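Protein - conserved hypothetical (Bacillus anthracis, PDB 4LES) is of unknown function but folds into a mainly beta domain built around a four-stranded antiparallel sheet. Local coordinates at residues V149-S154 and N178-I183. Sequence-based numbering, arbitrary orientation.
Sequences VWAASS and NKVYVI
Asn178, whose backbone O lies 4.1 Å from Ala152 CB, carries a flat amide that adds a second, polar link from its strand to the later part of helix 149-158: ND2 is hydrogen-bonded to Asp156 OD1, while OD1 accepts a weak hydrogen bond from Ala117 N. The Trp150 indole takes no part in the join; Ser154 OG sits above the centre of one ring face, a tentative placement because the ring is poorly ordered and the hydroxyl position less certain. Helix 149-158 lies over the outer margin of the four-stranded antiparallel sheet, against its edge strand 174-184, and Phe112 of the neighbouring strand also packs against Val180. The side-chain contact across the segments is apolar: Val180 is set against Ala151 and Ala152. Val180 CG1, anti to the backbone N (chi1 -179°), meets Ala151 CB at 3.6 Å. The other methyl, Val180 CG2, lies against the helix backbone, 3.5 Å from Ala152 CA, and also touches Ala152 CB at 3.9 Å. Val180 CB itself comes within 3.8 Å of Ala152 N, so the whole isopropyl group presses on the helix, and the small alanines let the backbones approach to 5.0 Å between Ala152 CA and Val180 CA. Just ahead of the helix, Ser147 OG bonds to Val180 N and Asp148 shares a backbone bond with Val180; separately, Asp148 OD1 accepts from Ala151 N at the helix start.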
loop_
_atom_site.group_PDB
_atom_site.type_symbol
_atom_site.label_atom_id
_atom_site.label_comp_id
_atom_site.label_asym_id
_atom_site.label_seq_id
_atom_site.Cartn_x
_atom_site.Cartn_y
_atom_site.Cartn_z
ATOM N N VAL A 149 0.384 -10.602 0.763
ATOM C CA VAL A 149 1.730 -10.534 1.332
ATOM C C VAL A 149 2.858 -10.954 0.358
ATOM O O VAL A 149 3.964 -10.404 0.434
ATOM C CB VAL A 149 1.785 -11.329 2.659
ATOM C CG1 VAL A 149 3.204 -11.429 3.202
ATOM C CG2 VAL A 149 0.850 -10.694 3.689
ATOM N N TRP A 150 2.584 -11.889 -0.560
ATOM C CA TRP A 150 3.612 -12.345 -1.516
ATOM C C TRP A 150 3.881 -11.274 -2.587
ATOM O O TRP A 150 5.023 -10.874 -2.807
ATOM C CB TRP A 150 3.233 -13.714 -2.108
ATOM C CG TRP A 150 4.288 -14.409 -3.014
ATOM C CD1 TRP A 150 4.020 -15.222 -4.085
ATOM C CD2 TRP A 150 5.741 -14.324 -2.940
ATOM N NE1 TRP A 150 5.195 -15.669 -4.660
ATOM C CE2 TRP A 150 6.260 -15.128 -3.988
ATOM C CE3 TRP A 150 6.645 -13.654 -2.097
ATOM C CZ2 TRP A 150 7.640 -15.277 -4.210
ATOM C CZ3 TRP A 150 8.019 -13.805 -2.326
ATOM C CH2 TRP A 150 8.496 -14.607 -3.374
ATOM N N ALA A 151 2.824 -10.789 -3.216
ATOM C CA ALA A 151 2.952 -9.741 -4.227
ATOM C C ALA A 151 3.627 -8.522 -3.607
ATOM O O ALA A 151 4.519 -7.929 -4.213
ATOM C CB ALA A 151 1.592 -9.378 -4.775
ATOM N N ALA A 152 3.218 -8.172 -2.384
ATOM C CA ALA A 152 3.803 -7.034 -1.663
ATOM C C ALA A 152 5.297 -7.230 -1.463
ATOM O O ALA A 152 6.083 -6.274 -1.561
ATOM C CB ALA A 152 3.108 -6.815 -0.332
ATOM N N SER A 153 5.691 -8.472 -1.195
ATOM C CA SER A 153 7.094 -8.790 -1.012
ATOM C C SER A 153 7.860 -8.636 -2.332
ATOM O O SER A 153 8.973 -8.112 -2.344
ATOM C CB SER A 153 7.251 -10.205 -0.455
ATOM O OG SER A 153 8.619 -10.528 -0.312
ATOM N N SER A 154 7.256 -9.086 -3.435
ATOM C CA SER A 154 7.880 -8.979 -4.760
ATOM C C SER A 154 8.012 -7.528 -5.149
ATOM O O SER A 154 9.030 -7.121 -5.714
ATOM C CB SER A 154 7.040 -9.682 -5.811
ATOM O OG SER A 154 6.726 -10.981 -5.369
ATOM N N ASN A 178 4.051 -0.790 2.181
ATOM C CA ASN A 178 3.398 -0.981 0.897
ATOM C C ASN A 178 2.393 -2.124 0.946
ATOM O O ASN A 178 2.692 -3.152 1.499
ATOM C CB ASN A 178 4.445 -1.238 -0.187
ATOM C CG ASN A 178 5.325 -0.018 -0.424
ATOM O OD1 ASN A 178 4.880 1.117 -0.283
ATOM N ND2 ASN A 178 6.567 -0.243 -0.741
ATOM N N LYS A 179 1.197 -1.925 0.408
ATOM C CA LYS A 179 0.204 -3.005 0.344
ATOM C C LYS A 179 -0.049 -3.308 -1.121
ATOM O O LYS A 179 -0.080 -2.383 -1.956
ATOM C CB LYS A 179 -1.149 -2.562 0.901
ATOM C CG LYS A 179 -1.129 -1.773 2.182
ATOM C CD LYS A 179 -0.675 -2.601 3.341
ATOM C CE LYS A 179 -1.027 -1.837 4.610
ATOM N NZ LYS A 179 -0.248 -2.295 5.766
ATOM N N VAL A 180 -0.276 -4.573 -1.436
ATOM C CA VAL A 180 -0.585 -4.964 -2.798
ATOM C C VAL A 180 -1.830 -5.835 -2.817
ATOM O O VAL A 180 -1.892 -6.872 -2.147
ATOM C CB VAL A 180 0.600 -5.692 -3.473
ATOM C CG1 VAL A 180 0.262 -6.070 -4.905
ATOM C CG2 VAL A 180 1.840 -4.810 -3.434
ATOM N N TYR A 181 -2.820 -5.403 -3.591
ATOM C CA TYR A 181 -4.080 -6.125 -3.716
ATOM C C TYR A 181 -4.298 -6.635 -5.129
ATOM O O TYR A 181 -3.763 -6.091 -6.096
ATOM C CB TYR A 181 -5.241 -5.207 -3.326
ATOM C CG TYR A 181 -5.029 -4.461 -2.029
ATOM C CD1 TYR A 181 -4.357 -3.240 -2.009
ATOM C CD2 TYR A 181 -5.475 -4.979 -0.818
ATOM C CE1 TYR A 181 -4.163 -2.539 -0.823
ATOM C CE2 TYR A 181 -5.283 -4.280 0.378
ATOM C CZ TYR A 181 -4.615 -3.063 0.366
ATOM O OH TYR A 181 -4.420 -2.362 1.543
ATOM N N VAL A 182 -5.063 -7.715 -5.242
ATOM C CA VAL A 182 -5.425 -8.265 -6.533
ATOM C C VAL A 182 -6.907 -7.934 -6.685
ATOM O O VAL A 182 -7.731 -8.441 -5.945
ATOM C CB VAL A 182 -5.148 -9.779 -6.621
ATOM C CG1 VAL A 182 -5.723 -10.361 -7.906
ATOM C CG2 VAL A 182 -3.648 -10.035 -6.554
ATOM N N ILE A 183 -7.232 -7.069 -7.639
ATOM C CA ILE A 183 -8.589 -6.592 -7.815
ATOM C C ILE A 183 -9.103 -6.821 -9.223
ATOM O O ILE A 183 -8.323 -6.825 -10.172
ATOM C CB ILE A 183 -8.638 -5.062 -7.546
ATOM C CG1 ILE A 183 -8.105 -4.739 -6.156
ATOM C CG2 ILE A 183 -10.047 -4.510 -7.684
ATOM C CD1 ILE A 183 -8.937 -5.330 -5.033
#